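Local atomic coordinates of axin interactor, dorsalization-associated protein (Danio rerio, PDB entry 2QZQ), a protein that acts as a ventralizing factor in the embryo, binding axin and disrupting its homodimerization, which inhibits axin-mediated JNK activation. Residues P8-P11 and G12-L15; I73-L77 and E78-K82. All blocks are in the same frame, centred on the assembly; numbering follows the deposited sequence.

Interaction 1 (P8-P11 and G12-L15); sequences PSEP and GMTL
The backbone oxygen of E10 takes the N-H of M13, a selenomethionine, at 3.1 Å from O to N. This bond closes a type II beta turn from E10 to M13, with P11 and G12 at its corners. G12 has a positive phi of 76°, and a side chain there would run into the carbonyl oxygen of P11. Between the two arms, beyond the turn bond and away from the P11-G12 corner, a water accepts from E10 N at 2.8 Å and gives a weak bond to M13 O, adding a second tie between them. On one flank CB of E10 meets CG of M13 at 4.0 Å. M13 CG sits beside its backbone N (chi1 -50°), a placing that brings it close to the oxygens of both E10 and P11. Nearer the sheet, methyl CD1 of L15 reaches back across the hairpin-like bend to the oxygen of P8, 4.0 Å away, and to CA of S9. The carboxylate of E10 forms a salt bridge with K79. The bend lies at the surface of this C-terminal C2 domain, within a region that probably binds axin, as in related proteins, and leads directly into strand 15-24, where L15 pairs with H151.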
ATOM      1  N   PRO A   8     -12.509  -8.720 -14.156  1.00 31.14           N
ATOM      2  CA  PRO A   8     -13.528  -9.772 -14.263  1.00 31.32           C
ATOM      3  C   PRO A   8     -12.957 -11.073 -13.692  1.00 30.89           C
ATOM      4  O   PRO A   8     -11.764 -11.346 -13.864  1.00 30.42           O
ATOM      5  CB  PRO A   8     -13.736  -9.928 -15.780  1.00 30.81           C
ATOM      6  CG  PRO A   8     -12.547  -9.291 -16.428  1.00 32.72           C
ATOM      7  CD  PRO A   8     -12.051  -8.225 -15.473  1.00 31.25           C
ATOM      8  N   SER A   9     -13.790 -11.852 -13.020  1.00 31.47           N
ATOM      9  CA  SER A   9     -13.349 -13.143 -12.508  1.00 32.40           C
ATOM     10  C   SER A   9     -13.066 -14.134 -13.647  1.00 31.78           C
ATOM     11  O   SER A   9     -13.693 -14.080 -14.706  1.00 31.45           O
ATOM     12  CB  SER A   9     -14.350 -13.700 -11.498  1.00 32.43           C
ATOM     13  OG  SER A   9     -15.590 -13.968 -12.115  1.00 37.14           O
ATOM     14  N   GLU A  10     -12.063 -14.984 -13.439  1.00 31.41           N
ATOM     15  CA  GLU A  10     -11.707 -16.031 -14.386  1.00 30.50           C
ATOM     16  C   GLU A  10     -11.811 -17.369 -13.650  1.00 28.53           C
ATOM     17  O   GLU A  10     -11.362 -17.498 -12.500  1.00 27.51           O
ATOM     18  CB  GLU A  10     -10.312 -15.813 -14.988  1.00 30.81           C
ATOM     19  CG  GLU A  10     -10.314 -14.735 -16.072  1.00 32.73           C
ATOM     20  CD  GLU A  10      -8.932 -14.353 -16.568  1.00 34.37           C
ATOM     21  OE1 GLU A  10      -8.021 -15.212 -16.512  1.00 37.16           O
ATOM     22  OE2 GLU A  10      -8.757 -13.189 -17.037  1.00 38.09           O
ATOM     23  N   PRO A  11     -12.469 -18.353 -14.281  1.00 26.98           N
ATOM     24  CA  PRO A  11     -12.597 -19.646 -13.600  1.00 25.83           C
ATOM     25  C   PRO A  11     -11.253 -20.213 -13.129  1.00 24.44           C
ATOM     26  O   PRO A  11     -10.267 -20.205 -13.876  1.00 24.05           O
ATOM     27  CB  PRO A  11     -13.259 -20.540 -14.666  1.00 25.93           C
ATOM     28  CG  PRO A  11     -14.052 -19.541 -15.535  1.00 25.77           C
ATOM     29  CD  PRO A  11     -13.162 -18.328 -15.595  1.00 26.63           C
ATOM     30  N   GLY A  12     -11.236 -20.699 -11.887  1.00 25.04           N
ATOM     31  CA  GLY A  12     -10.056 -21.346 -11.298  1.00 25.53           C
ATOM     32  C   GLY A  12      -8.941 -20.407 -10.862  1.00 26.53           C
ATOM     33  O   GLY A  12      -7.862 -20.857 -10.446  1.00 26.65           O
HETATM   34  N   MSE A  13      -9.200 -19.104 -10.954  1.00 26.74           N
HETATM   35  CA  MSE A  13      -8.204 -18.077 -10.611  1.00 27.41           C
HETATM   36  C   MSE A  13      -8.712 -17.210  -9.458  1.00 26.60           C
HETATM   37  O   MSE A  13      -9.900 -17.220  -9.119  1.00 27.13           O
HETATM   38  CB  MSE A  13      -7.862 -17.193 -11.824  1.00 28.52           C
HETATM   39  CG  MSE A  13      -7.508 -17.912 -13.096  1.00 30.47           C
HETATM   40 SE   MSE A  13      -5.776 -18.769 -13.104  1.00 41.41          SE
HETATM   41  CE  MSE A  13      -5.937 -19.865 -14.819  1.00 33.71           C
ATOM     42  N   THR A  14      -7.805 -16.446  -8.861  1.00 25.78           N
ATOM     43  CA  THR A  14      -8.110 -15.749  -7.606  1.00 24.88           C
ATOM     44  C   THR A  14      -7.785 -14.259  -7.733  1.00 23.88           C
ATOM     45  O   THR A  14      -6.755 -13.901  -8.281  1.00 23.45           O
ATOM     46  CB  THR A  14      -7.291 -16.332  -6.431  1.00 24.90           C
ATOM     47  OG1 THR A  14      -7.371 -17.775  -6.446  1.00 24.92           O
ATOM     48  CG2 THR A  14      -7.814 -15.788  -5.110  1.00 23.50           C
ATOM     49  N   LEU A  15      -8.682 -13.422  -7.227  1.00 23.91           N
ATOM     50  CA  LEU A  15      -8.478 -11.967  -7.212  1.00 23.94           C
ATOM     51  C   LEU A  15      -8.390 -11.464  -5.786  1.00 23.76           C
ATOM     52  O   LEU A  15      -9.116 -11.926  -4.890  1.00 24.33           O
ATOM     53  CB  LEU A  15      -9.598 -11.233  -7.966  1.00 23.60           C
ATOM     54  CG  LEU A  15      -9.634 -11.369  -9.488  1.00 24.24           C
ATOM     55  CD1 LEU A  15     -10.985 -10.827 -10.004  1.00 24.57           C
ATOM     56  CD2 LEU A  15      -8.436 -10.691 -10.200  1.00 21.79           C
TER
HETATM   57  O   HOH W   1     -11.077 -15.024 -10.774  1.00 27.79           O

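Interaction 2 (I73-L77 and E78-K82)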
ATOM      1  N   ILE A  73      -6.379  -5.486  -6.704  1.00 21.37           N
ATOM      2  CA  ILE A  73      -5.104  -5.855  -7.329  1.00 21.36           C
ATOM      3  C   ILE A  73      -5.353  -6.335  -8.763  1.00 22.29           C
ATOM      4  O   ILE A  73      -6.135  -7.267  -8.990  1.00 22.24           O
ATOM      5  CB  ILE A  73      -4.345  -6.895  -6.457  1.00 21.15           C
ATOM      6  CG1 ILE A  73      -3.989  -6.257  -5.113  1.00 22.29           C
ATOM      7  CG2 ILE A  73      -3.058  -7.385  -7.141  1.00 19.71           C
ATOM      8  CD1 ILE A  73      -3.151  -4.978  -5.246  1.00 24.34           C
ATOM      9  N   GLN A  74      -4.683  -5.684  -9.711  1.00 22.51           N
ATOM     10  CA  GLN A  74      -5.008  -5.768 -11.130  1.00 23.13           C
ATOM     11  C   GLN A  74      -4.335  -6.929 -11.850  1.00 23.11           C
ATOM     12  O   GLN A  74      -3.857  -6.798 -12.973  1.00 23.45           O
ATOM     13  CB  GLN A  74      -4.679  -4.436 -11.810  1.00 23.48           C
ATOM     14  CG  GLN A  74      -5.538  -3.293 -11.283  1.00 22.79           C
ATOM     15  CD  GLN A  74      -7.002  -3.462 -11.654  1.00 23.58           C
ATOM     16  OE1 GLN A  74      -7.335  -3.559 -12.841  1.00 27.10           O
ATOM     17  NE2 GLN A  74      -7.875  -3.486 -10.661  1.00 20.12           N
ATOM     18  N   ARG A  75      -4.297  -8.077 -11.189  1.00 23.75           N
ATOM     19  CA  ARG A  75      -3.929  -9.318 -11.860  1.00 24.29           C
ATOM     20  C   ARG A  75      -4.389 -10.490 -11.013  1.00 23.87           C
ATOM     21  O   ARG A  75      -4.249 -10.478  -9.786  1.00 22.90           O
ATOM     22  CB  ARG A  75      -2.421  -9.410 -12.142  1.00 24.55           C
ATOM     23  CG  ARG A  75      -2.092 -10.386 -13.276  1.00 26.35           C
ATOM     24  CD  ARG A  75      -0.584 -10.709 -13.386  1.00 26.64           C
ATOM     25  NE  ARG A  75       0.153  -9.636 -14.055  1.00 29.38           N
ATOM     26  CZ  ARG A  75       1.397  -9.737 -14.521  1.00 30.97           C
ATOM     27  NH1 ARG A  75       2.072 -10.874 -14.410  1.00 29.85           N
ATOM     28  NH2 ARG A  75       1.970  -8.691 -15.108  1.00 28.74           N
ATOM     29  N   HIS A  76      -4.936 -11.504 -11.673  1.00 22.91           N
ATOM     30  CA  HIS A  76      -5.231 -12.774 -10.989  1.00 23.64           C
ATOM     31  C   HIS A  76      -3.965 -13.315 -10.334  1.00 22.74           C
ATOM     32  O   HIS A  76      -2.897 -13.348 -10.943  1.00 23.78           O
ATOM     33  CB  HIS A  76      -5.885 -13.784 -11.962  1.00 23.42           C
ATOM     34  CG  HIS A  76      -7.202 -13.312 -12.498  1.00 24.39           C
ATOM     35  ND1 HIS A  76      -7.303 -12.505 -13.612  1.00 26.30           N
ATOM     36  CD2 HIS A  76      -8.465 -13.490 -12.048  1.00 24.43           C
ATOM     37  CE1 HIS A  76      -8.575 -12.222 -13.835  1.00 25.88           C
ATOM     38  NE2 HIS A  76      -9.302 -12.805 -12.896  1.00 25.88           N
ATOM     39  N   LEU A  77      -4.079 -13.699  -9.069  1.00 24.09           N
ATOM     40  CA  LEU A  77      -2.904 -14.068  -8.254  1.00 23.93           C
ATOM     41  C   LEU A  77      -2.008 -15.133  -8.879  1.00 24.15           C
ATOM     42  O   LEU A  77      -0.794 -15.011  -8.831  1.00 23.85           O
ATOM     43  CB  LEU A  77      -3.317 -14.484  -6.835  1.00 23.88           C
ATOM     44  CG  LEU A  77      -3.989 -13.439  -5.948  1.00 25.03           C
ATOM     45  CD1 LEU A  77      -4.296 -14.013  -4.572  1.00 21.93           C
ATOM     46  CD2 LEU A  77      -3.132 -12.153  -5.865  1.00 23.07           C
ATOM     47  N   GLU A  78      -2.610 -16.157  -9.494  1.00 24.64           N
ATOM     48  CA  GLU A  78      -1.859 -17.275 -10.088  1.00 24.80           C
ATOM     49  C   GLU A  78      -0.987 -16.861 -11.276  1.00 25.27           C
ATOM     50  O   GLU A  78      -0.084 -17.607 -11.696  1.00 24.59           O
ATOM     51  CB  GLU A  78      -2.822 -18.421 -10.472  1.00 25.23           C
ATOM     52  CG  GLU A  78      -3.567 -19.043  -9.279  1.00 25.07           C
ATOM     53  CD  GLU A  78      -4.825 -18.292  -8.896  1.00 25.17           C
ATOM     54  OE1 GLU A  78      -5.104 -17.259  -9.529  1.00 27.73           O
ATOM     55  OE2 GLU A  78      -5.555 -18.725  -7.977  1.00 25.32           O
ATOM     56  N   LYS A  79      -1.226 -15.650 -11.788  1.00 25.70           N
ATOM     57  CA  LYS A  79      -0.475 -15.112 -12.930  1.00 26.67           C
ATOM     58  C   LYS A  79       0.668 -14.175 -12.547  1.00 26.29           C
ATOM     59  O   LYS A  79       1.470 -13.750 -13.414  1.00 26.74           O
ATOM     60  CB  LYS A  79      -1.422 -14.408 -13.897  1.00 26.97           C
ATOM     61  CG  LYS A  79      -2.407 -15.337 -14.567  1.00 29.37           C
ATOM     62  CD  LYS A  79      -3.413 -14.543 -15.369  1.00 33.61           C
ATOM     63  CE  LYS A  79      -4.583 -15.395 -15.820  1.00 34.80           C
ATOM     64  NZ  LYS A  79      -5.690 -14.506 -16.243  1.00 37.30           N
ATOM     65  N   LEU A  80       0.750 -13.851 -11.256  1.00 26.21           N
ATOM     66  CA  LEU A  80       1.866 -13.080 -10.718  1.00 25.94           C
ATOM     67  C   LEU A  80       3.117 -13.951 -10.567  1.00 27.02           C
ATOM     68  O   LEU A  80       3.020 -15.121 -10.136  1.00 27.18           O
ATOM     69  CB  LEU A  80       1.468 -12.392  -9.390  1.00 25.48           C
ATOM     70  CG  LEU A  80       0.517 -11.186  -9.527  1.00 23.52           C
ATOM     71  CD1 LEU A  80      -0.126 -10.821  -8.206  1.00 21.92           C
ATOM     72  CD2 LEU A  80       1.211  -9.944 -10.145  1.00 21.26           C
ATOM     73  N   PRO A  81       4.288 -13.402 -10.939  1.00 27.26           N
ATOM     74  CA  PRO A  81       5.549 -14.145 -10.815  1.00 28.21           C
ATOM     75  C   PRO A  81       5.967 -14.278  -9.350  1.00 29.26           C
ATOM     76  O   PRO A  81       5.583 -13.441  -8.523  1.00 28.98           O
ATOM     77  CB  PRO A  81       6.550 -13.290 -11.611  1.00 28.48           C
ATOM     78  CG  PRO A  81       5.996 -11.899 -11.593  1.00 27.25           C
ATOM     79  CD  PRO A  81       4.484 -12.043 -11.497  1.00 27.11           C
ATOM     80  N   LYS A  82       6.724 -15.334  -9.021  1.00 29.85           N
ATOM     81  CA  LYS A  82       7.029 -15.649  -7.617  1.00 30.96           C
ATOM     82  C   LYS A  82       7.721 -14.542  -6.786  1.00 30.57           C
ATOM     83  O   LYS A  82       7.480 -14.426  -5.567  1.00 31.99           O
ATOM     84  CB  LYS A  82       7.770 -16.991  -7.502  1.00 31.97           C
ATOM     85  CG  LYS A  82       6.820 -18.062  -7.585  1.00 35.68           C
TER
HETATM   86  O   HOH W   2      -5.187 -11.422 -14.751  1.00 40.74           O
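R75 lays its guanidinium against L80, whose methyl CD2 sits over one face, while CD of the arginine packs on that same methyl at 3.8 Å. CG of R75 stands anti to the backbone N (chi1 -158°), and a bend at chi3 carries the guanidinium to the K79 carbonyl. There NH1 gives a hydrogen bond to K79 O at 3.1 Å; the oxygen lies at the guanidinium edge, almost in its plane, whereas NH1 stands above the carbonyl plane. The other terminal nitrogen, NH2, reaches L48 O. Cut back to an alanine, this position is likely to leave the K79 and L48 oxygens each without its guanidinium N-H and to open a gap beside L80. In this C2 domain the residues make up most of the loop that connects strand 64-72 to strand 85-94, with a short 3-10 turn through L77-K79. K79 N binds H76 O at 3.0 Å, and L80 N binds L77 O at 3.1 Å. Across the turn CD2 of L77 touches CD1 of L80 at 4.0 Å. H76 and K79 run side by side, and a water in the imidazole plane lies 2.6 Å from H76 ND1 and weakly accepts from K79 NZ, which also reaches E10.

How the interactions relate
Interactions 1 and 2 are both local surface contacts on the same side of the domain, about 10 Å apart between centres and touching directly. The salt bridge from E10 OE1 to K79 NZ (2.5 Å) and a probable hydrogen bond between T14 OG1 and E78 OE2 (2.6 Å) join them, so the loop leading into strand 15-24 is fastened to the one leaving its neighbour, strand 64-72. Both use backbone turn bonds and a bridging water, but in 73-82 R75 also bonds a backbone oxygen and leucines pack together, whereas side-chain contacts across 8-15 are few and loose. Buried side chains come from both, L15 from the first, H76 and I73 from the second, and L15 touches H76.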